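Local coordinates for protein anthranilate synthase component I (Streptococcus pneumoniae serotype 4, PDB 5KCK) that belongs to the chorismate-binding enzyme family as the first component of anthranilate synthase, with a mixed alpha-and-beta fold built around large antiparallel sheets, at residues 177-181 / 222-226; 229-233 / 252-256. The contacts are given in a common frame with arbitrary orientation. Numbering follows the deposited sequence.

Contact 1. Residues 177-181 / 222-226; sequences LDLSP and VTGNP
Neither segment is regular helix or strand: 177-181 is an extended loop kinked at D178, the centre of an inverse gamma turn (phi/psi -89/74, with a weak L179 N to L177 O bond of 3.1 Å), and 222-226 is a loop that turns at G224 and enters a helix at P226. The nearest CA atoms are those of S180 and G224, 4.9 Å apart. One direct backbone hydrogen bond joins the segments, from N225 N to D178 O (3.1 Å, nearly linear at 172°). A water donates to the same D178 O (3.1 Å) and to N225 O (2.9 Å), making a second bridge beside it. G224 sits at phi/psi 80/-166, where a CB would jam against the preceding carbonyl and come 2.8 Å from D178 O, so glycine suits both its own conformation and the close approach. S180 and T223, both with chi1 t, join their hydroxyls in a hydrogen bond, OG to OG1 3.0 Å; short hydroxyl side chains suit the narrow gap between the loops, and either may donate. D178, also t, lays its carboxylate over the glycine (OD2 to G224 CA 3.7 Å), and its CB meets N225 CB at 3.9 Å. N225 (chi1 t) is an N-cap, its OD1 reaching F227 N in a weak hydrogen bond, and P226 suits the first turn, where no amide partner is needed. This surface contact holds the loop before strand 185-186 against the link from strand 211-221 to helix 226-236, on which L177 and L179 rest and whose D228 OD2 bonds D178 N.

Contact 2. Residues 229-233 / 252-256; sequences FYRNL and IIGAS
Helix 229-233 lies over strand 252-254 with its axis 9.2 Å away and the two N-to-C directions 19° apart, nearly parallel; the signed crossing angle is also 19°. The nearest CA pairs are Y230 with I253 (6.7 Å) and L233 with A255 (7.4 Å). F229, chi1 t and chi2 83°, points its CB toward the strand and offers its ring edge to I253, CD2 to CG2 4.1 Å. Its backbone O accepts from L233 N at 2.7 Å, the i to i+4 bond of a helix, whose repeat sets F229 and L233 on one face. Y230 leaves sideways with chi1 t, and its CD1 lies 3.8 Å from I253 CG2; an aromatic with a polar tip fits here, because its flank is apolar while its OH hydrogen-bonds E30 OE1 of the second subunit. The pattern is helix-on-sheet packing: helix 226-236 rests on the antiparallel sheet containing strand 250-254, which lies between strands 242-246 and 411-415. R231 is out of reach of the strand segment; its NH2 forms a salt bridge with D10 OD1. L233 (chi1 t, chi2 p) brings CD2 to 4.3 Å from I253 CG2 and 3.8 Å from both G254 C and A255 CB, so a branched aliphatic fills the space above the strand end. Across from it, beta-branched I253 (chi1 m) turns its CB toward the helix and presents CG2 to F229, Y230 and L233 together. L233 packs on the backbone of G254, whose would-be CB points away from the helix, and A255, past the strand, gives the leucine a small methyl to rest on.

Overall arrangement
Along the chain the two contacts come in series, neither nested nor crossed. Contact 1 closes a loop over the 40 residues between 181 and 222, which include strand 185-186, helix 190-205 and strand 211-221; contact 2 then closes a shorter one of 18 residues, through the rest of helix 226-236 and strand 242-246. Helix 226-236 connects them: contact 1 lies at its start and contact 2 on its body, their centres 12 Å apart. The contacts also touch, L179 CD2 meeting F229 N at 3.6 Å and P226 O meeting I253 CD1 at 3.8 Å. Together they tie a surface loop, this helix and the sheet containing strand 250-254 together.

Contact 1. Residues 177-181 / 222-226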
ATOM      1  N   LEU A 177      -9.494 -17.799  -8.816  1.00 44.50           N
ATOM      2  CA  LEU A 177     -10.769 -17.179  -8.478  1.00 44.66           C
ATOM      3  C   LEU A 177     -11.888 -17.775  -9.324  1.00 47.32           C
ATOM      4  O   LEU A 177     -11.751 -17.921 -10.543  1.00 45.85           O
ATOM      5  CB  LEU A 177     -10.697 -15.662  -8.666  1.00 42.24           C
ATOM      6  CG  LEU A 177      -9.858 -14.901  -7.632  1.00 43.96           C
ATOM      7  CD1 LEU A 177     -10.084 -13.392  -7.702  1.00 42.58           C
ATOM      8  CD2 LEU A 177     -10.180 -15.409  -6.250  1.00 42.25           C
ATOM      9  N   ASP A 178     -12.986 -18.140  -8.661  1.00 52.14           N
ATOM     10  CA  ASP A 178     -14.170 -18.698  -9.313  1.00 55.20           C
ATOM     11  C   ASP A 178     -15.085 -17.539  -9.703  1.00 58.06           C
ATOM     12  O   ASP A 178     -16.127 -17.284  -9.090  1.00 55.52           O
ATOM     13  CB  ASP A 178     -14.853 -19.701  -8.385  1.00 57.32           C
ATOM     14  CG  ASP A 178     -16.043 -20.401  -9.023  1.00 60.52           C
ATOM     15  OD1 ASP A 178     -16.254 -20.265 -10.246  1.00 65.30           O
ATOM     16  OD2 ASP A 178     -16.765 -21.103  -8.284  1.00 60.05           O
ATOM     17  N   LEU A 179     -14.675 -16.816 -10.750  1.00 56.01           N
ATOM     18  CA  LEU A 179     -15.428 -15.647 -11.211  1.00 56.68           C
ATOM     19  C   LEU A 179     -16.238 -15.925 -12.468  1.00 63.52           C
ATOM     20  O   LEU A 179     -16.056 -15.253 -13.488  1.00 68.51           O
ATOM     21  CB  LEU A 179     -14.500 -14.464 -11.497  1.00 55.23           C
ATOM     22  CG  LEU A 179     -13.651 -13.879 -10.376  1.00 55.41           C
ATOM     23  CD1 LEU A 179     -12.852 -12.684 -10.898  1.00 55.38           C
ATOM     24  CD2 LEU A 179     -14.545 -13.500  -9.223  1.00 53.40           C
ATOM     25  N   SER A 180     -17.148 -16.882 -12.407  1.00 66.04           N
ATOM     26  CA  SER A 180     -18.074 -17.079 -13.511  1.00 69.59           C
ATOM     27  C   SER A 180     -18.880 -15.798 -13.727  1.00 62.10           C
ATOM     28  O   SER A 180     -19.407 -15.230 -12.757  1.00 61.62           O
ATOM     29  CB  SER A 180     -18.997 -18.264 -13.219  1.00 75.52           C
ATOM     30  OG  SER A 180     -19.888 -18.511 -14.289  1.00 84.67           O
ATOM     31  N   PRO A 181     -18.993 -15.304 -14.957  1.00 60.69           N
ATOM     32  CA  PRO A 181     -19.729 -14.058 -15.184  1.00 59.96           C
ATOM     33  C   PRO A 181     -21.236 -14.274 -15.258  1.00 56.09           C
ATOM     34  O   PRO A 181     -21.729 -15.282 -15.768  1.00 57.33           O
ATOM     35  CB  PRO A 181     -19.172 -13.557 -16.524  1.00 60.41           C
ATOM     36  CG  PRO A 181     -18.599 -14.783 -17.215  1.00 62.43           C
ATOM     37  CD  PRO A 181     -18.575 -15.936 -16.223  1.00 62.99           C
ATOM     38  N   VAL A 222     -27.251 -16.633  -9.526  1.00 34.03           N
ATOM     39  CA  VAL A 222     -25.880 -16.616  -9.018  1.00 35.00           C
ATOM     40  C   VAL A 222     -25.109 -17.785  -9.608  1.00 41.13           C
ATOM     41  O   VAL A 222     -25.598 -18.920  -9.649  1.00 42.64           O
ATOM     42  CB  VAL A 222     -25.839 -16.645  -7.481  1.00 36.23           C
ATOM     43  CG1 VAL A 222     -26.512 -15.419  -6.906  1.00 39.70           C
ATOM     44  CG2 VAL A 222     -26.477 -17.920  -6.924  1.00 44.27           C
ATOM     45  N   THR A 223     -23.915 -17.499 -10.104  1.00 52.42           N
ATOM     46  CA  THR A 223     -22.968 -18.520 -10.510  1.00 56.37           C
ATOM     47  C   THR A 223     -21.604 -18.111  -9.981  1.00 55.41           C
ATOM     48  O   THR A 223     -21.317 -16.921  -9.821  1.00 58.88           O
ATOM     49  CB  THR A 223     -22.938 -18.703 -12.035  1.00 65.49           C
ATOM     50  OG1 THR A 223     -21.895 -19.616 -12.394  1.00 68.30           O
ATOM     51  CG2 THR A 223     -22.705 -17.371 -12.733  1.00 69.01           C
ATOM     52  N   GLY A 224     -20.781 -19.096  -9.682  1.00 55.94           N
ATOM     53  CA  GLY A 224     -19.491 -18.809  -9.108  1.00 53.02           C
ATOM     54  C   GLY A 224     -19.567 -18.539  -7.617  1.00 48.45           C
ATOM     55  O   GLY A 224     -20.566 -18.799  -6.941  1.00 54.84           O
ATOM     56  N   ASN A 225     -18.471 -17.982  -7.105  1.00 45.45           N
ATOM     57  CA  ASN A 225     -18.251 -17.799  -5.679  1.00 47.73           C
ATOM     58  C   ASN A 225     -18.401 -16.328  -5.318  1.00 45.08           C
ATOM     59  O   ASN A 225     -17.677 -15.486  -5.874  1.00 44.53           O
ATOM     60  CB  ASN A 225     -16.852 -18.308  -5.316  1.00 55.69           C
ATOM     61  CG  ASN A 225     -16.593 -18.347  -3.815  1.00 57.95           C
ATOM     62  OD1 ASN A 225     -17.147 -17.567  -3.041  1.00 55.53           O
ATOM     63  ND2 ASN A 225     -15.720 -19.256  -3.405  1.00 59.35           N
ATOM     64  N   PRO A 226     -19.301 -15.971  -4.393  1.00 40.95           N
ATOM     65  CA  PRO A 226     -19.458 -14.545  -4.038  1.00 45.97           C
ATOM     66  C   PRO A 226     -18.227 -13.936  -3.390  1.00 39.29           C
ATOM     67  O   PRO A 226     -17.870 -12.789  -3.688  1.00 31.09           O
ATOM     68  CB  PRO A 226     -20.647 -14.556  -3.066  1.00 47.21           C
ATOM     69  CG  PRO A 226     -20.674 -15.955  -2.505  1.00 52.18           C
ATOM     70  CD  PRO A 226     -20.195 -16.848  -3.614  1.00 38.30           C
TER
HETATM   71  O   HOH W   1     -17.509 -14.598  -8.661  1.00 58.97           O

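Contact 2. Residues 229-233 / 252-256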
ATOM      1  N   PHE A 229     -15.692 -12.963  -5.858  1.00 33.99           N
ATOM      2  CA  PHE A 229     -16.068 -11.682  -6.444  1.00 32.35           C
ATOM      3  C   PHE A 229     -15.587 -10.526  -5.571  1.00 31.48           C
ATOM      4  O   PHE A 229     -15.022  -9.548  -6.079  1.00 29.39           O
ATOM      5  CB  PHE A 229     -17.582 -11.625  -6.650  1.00 31.20           C
ATOM      6  CG  PHE A 229     -18.074 -10.298  -7.158  1.00 38.18           C
ATOM      7  CD1 PHE A 229     -18.037 -10.002  -8.510  1.00 41.42           C
ATOM      8  CD2 PHE A 229     -18.579  -9.354  -6.285  1.00 35.25           C
ATOM      9  CE1 PHE A 229     -18.489  -8.783  -8.977  1.00 45.18           C
ATOM     10  CE2 PHE A 229     -19.038  -8.130  -6.749  1.00 37.21           C
ATOM     11  CZ  PHE A 229     -18.991  -7.847  -8.094  1.00 42.75           C
ATOM     12  N   TYR A 230     -15.774 -10.634  -4.248  1.00 28.53           N
ATOM     13  CA  TYR A 230     -15.261  -9.599  -3.351  1.00 20.91           C
ATOM     14  C   TYR A 230     -13.747  -9.473  -3.463  1.00 32.04           C
ATOM     15  O   TYR A 230     -13.221  -8.358  -3.542  1.00 21.42           O
ATOM     16  CB  TYR A 230     -15.667  -9.880  -1.901  1.00 20.04           C
ATOM     17  CG  TYR A 230     -15.196  -8.790  -0.948  1.00 30.77           C
ATOM     18  CD1 TYR A 230     -15.761  -7.521  -0.987  1.00 29.14           C
ATOM     19  CD2 TYR A 230     -14.178  -9.021  -0.029  1.00 23.36           C
ATOM     20  CE1 TYR A 230     -15.331  -6.508  -0.136  1.00 21.72           C
ATOM     21  CE2 TYR A 230     -13.736  -8.013   0.827  1.00 22.11           C
ATOM     22  CZ  TYR A 230     -14.322  -6.758   0.769  1.00 26.79           C
ATOM     23  OH  TYR A 230     -13.905  -5.746   1.608  1.00 27.78           O
ATOM     24  N   ARG A 231     -13.028 -10.606  -3.492  1.00 22.00           N
ATOM     25  CA  ARG A 231     -11.573 -10.553  -3.612  1.00 26.96           C
ATOM     26  C   ARG A 231     -11.155  -9.821  -4.878  1.00 28.81           C
ATOM     27  O   ARG A 231     -10.175  -9.064  -4.876  1.00 26.28           O
ATOM     28  CB  ARG A 231     -10.978 -11.965  -3.595  1.00 23.36           C
ATOM     29  CG  ARG A 231     -11.174 -12.720  -2.280  1.00 22.71           C
ATOM     30  CD  ARG A 231     -10.722 -14.179  -2.433  1.00 23.61           C
ATOM     31  NE  ARG A 231      -9.313 -14.252  -2.808  1.00 24.56           N
ATOM     32  CZ  ARG A 231      -8.703 -15.351  -3.240  1.00 36.82           C
ATOM     33  NH1 ARG A 231      -9.374 -16.491  -3.370  1.00 26.02           N
ATOM     34  NH2 ARG A 231      -7.419 -15.300  -3.553  1.00 26.63           N
ATOM     35  N   ASN A 232     -11.887 -10.025  -5.969  1.00 28.81           N
ATOM     36  CA  ASN A 232     -11.540  -9.323  -7.197  1.00 28.03           C
ATOM     37  C   ASN A 232     -11.981  -7.868  -7.135  1.00 32.56           C
ATOM     38  O   ASN A 232     -11.291  -6.984  -7.657  1.00 32.85           O
ATOM     39  CB  ASN A 232     -12.163 -10.016  -8.405  1.00 29.06           C
ATOM     40  CG  ASN A 232     -11.622  -9.473  -9.717  1.00 41.81           C
ATOM     41  OD1 ASN A 232     -10.414  -9.541  -9.979  1.00 44.33           O
ATOM     42  ND2 ASN A 232     -12.504  -8.916 -10.539  1.00 38.70           N
ATOM     43  N   LEU A 233     -13.116  -7.613  -6.483  1.00 23.40           N
ATOM     44  CA  LEU A 233     -13.649  -6.258  -6.393  1.00 27.00           C
ATOM     45  C   LEU A 233     -12.683  -5.328  -5.671  1.00 29.38           C
ATOM     46  O   LEU A 233     -12.456  -4.194  -6.109  1.00 32.08           O
ATOM     47  CB  LEU A 233     -15.002  -6.282  -5.678  1.00 23.73           C
ATOM     48  CG  LEU A 233     -15.748  -4.945  -5.620  1.00 30.91           C
ATOM     49  CD1 LEU A 233     -16.140  -4.489  -7.025  1.00 27.67           C
ATOM     50  CD2 LEU A 233     -16.967  -5.038  -4.714  1.00 22.24           C
ATOM     51  N   ILE A 252     -24.341  -8.964   1.283  1.00 23.43           N
ATOM     52  CA  ILE A 252     -24.222  -7.632   0.707  1.00 28.75           C
ATOM     53  C   ILE A 252     -22.750  -7.407   0.387  1.00 26.45           C
ATOM     54  O   ILE A 252     -21.885  -7.565   1.260  1.00 23.51           O
ATOM     55  CB  ILE A 252     -24.776  -6.561   1.657  1.00 28.22           C
ATOM     56  CG1 ILE A 252     -26.289  -6.751   1.826  1.00 22.11           C
ATOM     57  CG2 ILE A 252     -24.478  -5.157   1.143  1.00 22.44           C
ATOM     58  CD1 ILE A 252     -26.896  -5.788   2.795  1.00 27.60           C
ATOM     59  N   ILE A 253     -22.463  -7.086  -0.871  1.00 24.89           N
ATOM     60  CA  ILE A 253     -21.097  -6.926  -1.356  1.00 25.62           C
ATOM     61  C   ILE A 253     -21.021  -5.608  -2.108  1.00 30.83           C
ATOM     62  O   ILE A 253     -21.776  -5.395  -3.064  1.00 26.64           O
ATOM     63  CB  ILE A 253     -20.668  -8.081  -2.273  1.00 26.88           C
ATOM     64  CG1 ILE A 253     -21.115  -9.426  -1.695  1.00 26.66           C
ATOM     65  CG2 ILE A 253     -19.158  -8.048  -2.488  1.00 35.39           C
ATOM     66  CD1 ILE A 253     -20.846 -10.623  -2.621  1.00 31.98           C
ATOM     67  N   GLY A 254     -20.105  -4.735  -1.704  1.00 25.75           N
ATOM     68  CA  GLY A 254     -20.098  -3.439  -2.353  1.00 29.57           C
ATOM     69  C   GLY A 254     -18.780  -2.710  -2.248  1.00 33.94           C
ATOM     70  O   GLY A 254     -17.900  -3.058  -1.458  1.00 26.05           O
ATOM     71  N   ALA A 255     -18.682  -1.664  -3.073  1.00 27.16           N
ATOM     72  CA  ALA A 255     -17.501  -0.820  -3.185  1.00 27.70           C
ATOM     73  C   ALA A 255     -17.945   0.635  -3.366  1.00 32.06           C
ATOM     74  O   ALA A 255     -17.608   1.306  -4.336  1.00 33.04           O
ATOM     75  CB  ALA A 255     -16.620  -1.271  -4.347  1.00 29.30           C
ATOM     76  N   SER A 256     -18.743   1.125  -2.430  1.00 26.46           N
ATOM     77  CA  SER A 256     -19.249   2.491  -2.524  1.00 31.54           C
ATOM     78  C   SER A 256     -18.110   3.494  -2.384  1.00 32.06           C
ATOM     79  O   SER A 256     -17.351   3.429  -1.412  1.00 34.25           O
ATOM     80  CB  SER A 256     -20.288   2.764  -1.451  1.00 25.09           C
ATOM     81  OG  SER A 256     -20.656   4.131  -1.484  1.00 30.91           O
TER